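Local coordinates for protein monomethylamine methyltransferase MtmB1 (Methanosarcina barkeri, PDB 1NTH) that catalyses the transfer of the methyl group of monomethylamine to the corrinoid cofactor of its partner protein MtmC, a step in methanogenesis from methylamine, at residues A[22-27]-A[73-78]. Numbering follows the deposited sequence.
Sequences CTQDDW and CGIYCT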
loop_
_atom_site.group_PDB
_atom_site.type_symbol
_atom_site.label_atom_id
_atom_site.label_comp_id
_atom_site.label_asym_id
_atom_site.label_seq_id
_atom_site.Cartn_x
_atom_site.Cartn_y
_atom_site.Cartn_z
ATOM N N CYS A 22 -29.972 -4.099 -38.957
ATOM C CA CYS A 22 -29.838 -5.417 -39.555
ATOM C C CYS A 22 -30.352 -6.478 -38.582
ATOM O O CYS A 22 -30.131 -6.370 -37.378
ATOM C CB CYS A 22 -28.350 -5.625 -39.877
ATOM S SG CYS A 22 -27.798 -7.280 -40.284
ATOM N N THR A 23 -31.057 -7.491 -39.086
ATOM C CA THR A 23 -31.558 -8.546 -38.208
ATOM C C THR A 23 -30.400 -9.496 -37.940
ATOM O O THR A 23 -29.443 -9.542 -38.713
ATOM C CB THR A 23 -32.715 -9.345 -38.848
ATOM O OG1 THR A 23 -32.213 -10.133 -39.933
ATOM C CG2 THR A 23 -33.794 -8.403 -39.362
ATOM N N GLN A 24 -30.480 -10.257 -36.856
ATOM C CA GLN A 24 -29.401 -11.178 -36.536
ATOM C C GLN A 24 -29.309 -12.291 -37.576
ATOM O O GLN A 24 -28.229 -12.824 -37.827
ATOM C CB GLN A 24 -29.575 -11.762 -35.128
ATOM C CG GLN A 24 -28.309 -12.445 -34.614
ATOM C CD GLN A 24 -28.276 -12.604 -33.101
ATOM O OE1 GLN A 24 -27.312 -13.132 -32.547
ATOM N NE2 GLN A 24 -29.327 -12.147 -32.429
ATOM N N ASP A 25 -30.436 -12.638 -38.188
ATOM C CA ASP A 25 -30.428 -13.671 -39.220
ATOM C C ASP A 25 -29.731 -13.149 -40.469
ATOM O O ASP A 25 -29.031 -13.899 -41.153
ATOM C CB ASP A 25 -31.855 -14.110 -39.564
ATOM C CG ASP A 25 -32.361 -15.215 -38.655
ATOM O OD1 ASP A 25 -31.636 -15.589 -37.710
ATOM O OD2 ASP A 25 -33.484 -15.714 -38.887
ATOM N N ASP A 26 -29.924 -11.866 -40.775
ATOM C CA ASP A 26 -29.271 -11.281 -41.944
ATOM C C ASP A 26 -27.766 -11.339 -41.736
ATOM O O ASP A 26 -27.001 -11.494 -42.685
ATOM C CB ASP A 26 -29.676 -9.818 -42.148
ATOM C CG ASP A 26 -31.098 -9.662 -42.665
ATOM O OD1 ASP A 26 -31.551 -10.509 -43.463
ATOM O OD2 ASP A 26 -31.752 -8.668 -42.280
ATOM N N TRP A 27 -27.347 -11.211 -40.482
ATOM C CA TRP A 27 -25.929 -11.242 -40.158
ATOM C C TRP A 27 -25.373 -12.661 -40.181
ATOM O O TRP A 27 -24.400 -12.939 -40.885
ATOM C CB TRP A 27 -25.696 -10.611 -38.778
ATOM C CG TRP A 27 -24.242 -10.434 -38.421
ATOM C CD1 TRP A 27 -23.499 -11.210 -37.574
ATOM C CD2 TRP A 27 -23.368 -9.401 -38.891
ATOM N NE1 TRP A 27 -22.215 -10.717 -37.484
ATOM C CE2 TRP A 27 -22.110 -9.609 -38.280
ATOM C CE3 TRP A 27 -23.526 -8.317 -39.765
ATOM C CZ2 TRP A 27 -21.014 -8.770 -38.520
ATOM C CZ3 TRP A 27 -22.437 -7.482 -40.004
ATOM C CH2 TRP A 27 -21.195 -7.716 -39.380
ATOM N N CYS A 73 -17.181 -6.259 -43.155
ATOM C CA CYS A 73 -18.368 -6.662 -42.407
ATOM C C CYS A 73 -18.670 -5.773 -41.217
ATOM O O CYS A 73 -19.786 -5.276 -41.063
ATOM C CB CYS A 73 -18.222 -8.094 -41.896
ATOM S SG CYS A 73 -18.229 -9.347 -43.179
ATOM N N GLY A 74 -17.665 -5.584 -40.371
ATOM C CA GLY A 74 -17.856 -4.794 -39.174
ATOM C C GLY A 74 -18.280 -5.736 -38.064
ATOM O O GLY A 74 -18.096 -6.955 -38.168
ATOM N N ILE A 75 -18.864 -5.179 -37.009
ATOM C CA ILE A 75 -19.306 -5.965 -35.866
ATOM C C ILE A 75 -20.787 -5.730 -35.585
ATOM O O ILE A 75 -21.243 -4.590 -35.521
ATOM C CB ILE A 75 -18.498 -5.588 -34.596
ATOM C CG1 ILE A 75 -17.004 -5.841 -34.830
ATOM C CG2 ILE A 75 -19.006 -6.377 -33.402
ATOM C CD1 ILE A 75 -16.638 -7.299 -35.046
ATOM N N TYR A 76 -21.528 -6.817 -35.407
ATOM C CA TYR A 76 -22.955 -6.734 -35.129
ATOM C C TYR A 76 -23.194 -6.578 -33.628
ATOM O O TYR A 76 -22.666 -7.353 -32.828
ATOM C CB TYR A 76 -23.653 -8.010 -35.612
ATOM C CG TYR A 76 -25.162 -7.966 -35.507
ATOM C CD1 TYR A 76 -25.919 -7.232 -36.419
ATOM C CD2 TYR A 76 -25.832 -8.642 -34.489
ATOM C CE1 TYR A 76 -27.307 -7.173 -36.322
ATOM C CE2 TYR A 76 -27.224 -8.588 -34.381
ATOM C CZ TYR A 76 -27.951 -7.852 -35.303
ATOM O OH TYR A 76 -29.327 -7.797 -35.211
ATOM N N CYS A 77 -23.985 -5.579 -33.249
ATOM C CA CYS A 77 -24.316 -5.363 -31.843
ATOM C C CYS A 77 -25.697 -5.967 -31.606
ATOM O O CYS A 77 -26.690 -5.496 -32.163
ATOM C CB CYS A 77 -24.336 -3.873 -31.505
ATOM S SG CYS A 77 -24.766 -3.546 -29.766
ATOM N N THR A 78 -25.756 -7.004 -30.778
ATOM C CA THR A 78 -27.011 -7.696 -30.497
ATOM C C THR A 78 -28.090 -6.873 -29.804
ATOM O O THR A 78 -29.282 -7.112 -30.010
ATOM C CB THR A 78 -26.767 -8.962 -29.653
ATOM O OG1 THR A 78 -26.112 -8.602 -28.431
ATOM C CG2 THR A 78 -25.909 -9.957 -30.418
#
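W27, in the first turn of helix 24-42, lies against Y76 of strand 75-77, their CA atoms 7.4 Å apart. T23 is the N-cap of that helix, accepting from D26 N in a capping box, and G74, the first residue past helix 56-73, has a positive phi. Strand 75-77 is an inner strand of a small mixed sheet between 82-84 and 237-238, so the helix start packs on that sheet. The W27 and Y76 side chains run past each other in opposite directions. With CG anti to the backbone N (chi1 -173°), W27 lays its indole across Y76 CB, a CH-pi contact 3.4 Å from the centroid of the five-membered ring; the two rings, 26° from parallel, are slid apart and barely overlap. The six-membered end of the indole points its edge at the carbonyls of C73 and G74, CH2 3.3 Å from C73 O; G74 O is buried here and finds no partner. E235 O accepts from W27 NE1. Replacing W27 by an alanine is likely to open a gap over Y76 CB and to leave E235 O without its indole donor. The Y76 hydroxyl reaches past the indole and donates to C22 O, 2.7 Å from OH; C22 SG makes an oblique sulfur-aromatic contact with the Y76 ring. Q24 CB and CG lie near Y76 CE2, and Q24 OE1 is hydrogen-bonded to K237 NZ. Y76 OH also pairs with H81 ND1; two partners thus hold the hydroxyl ending a largely apolar aromatic contact, linking the backbone just before the helix to the sheet.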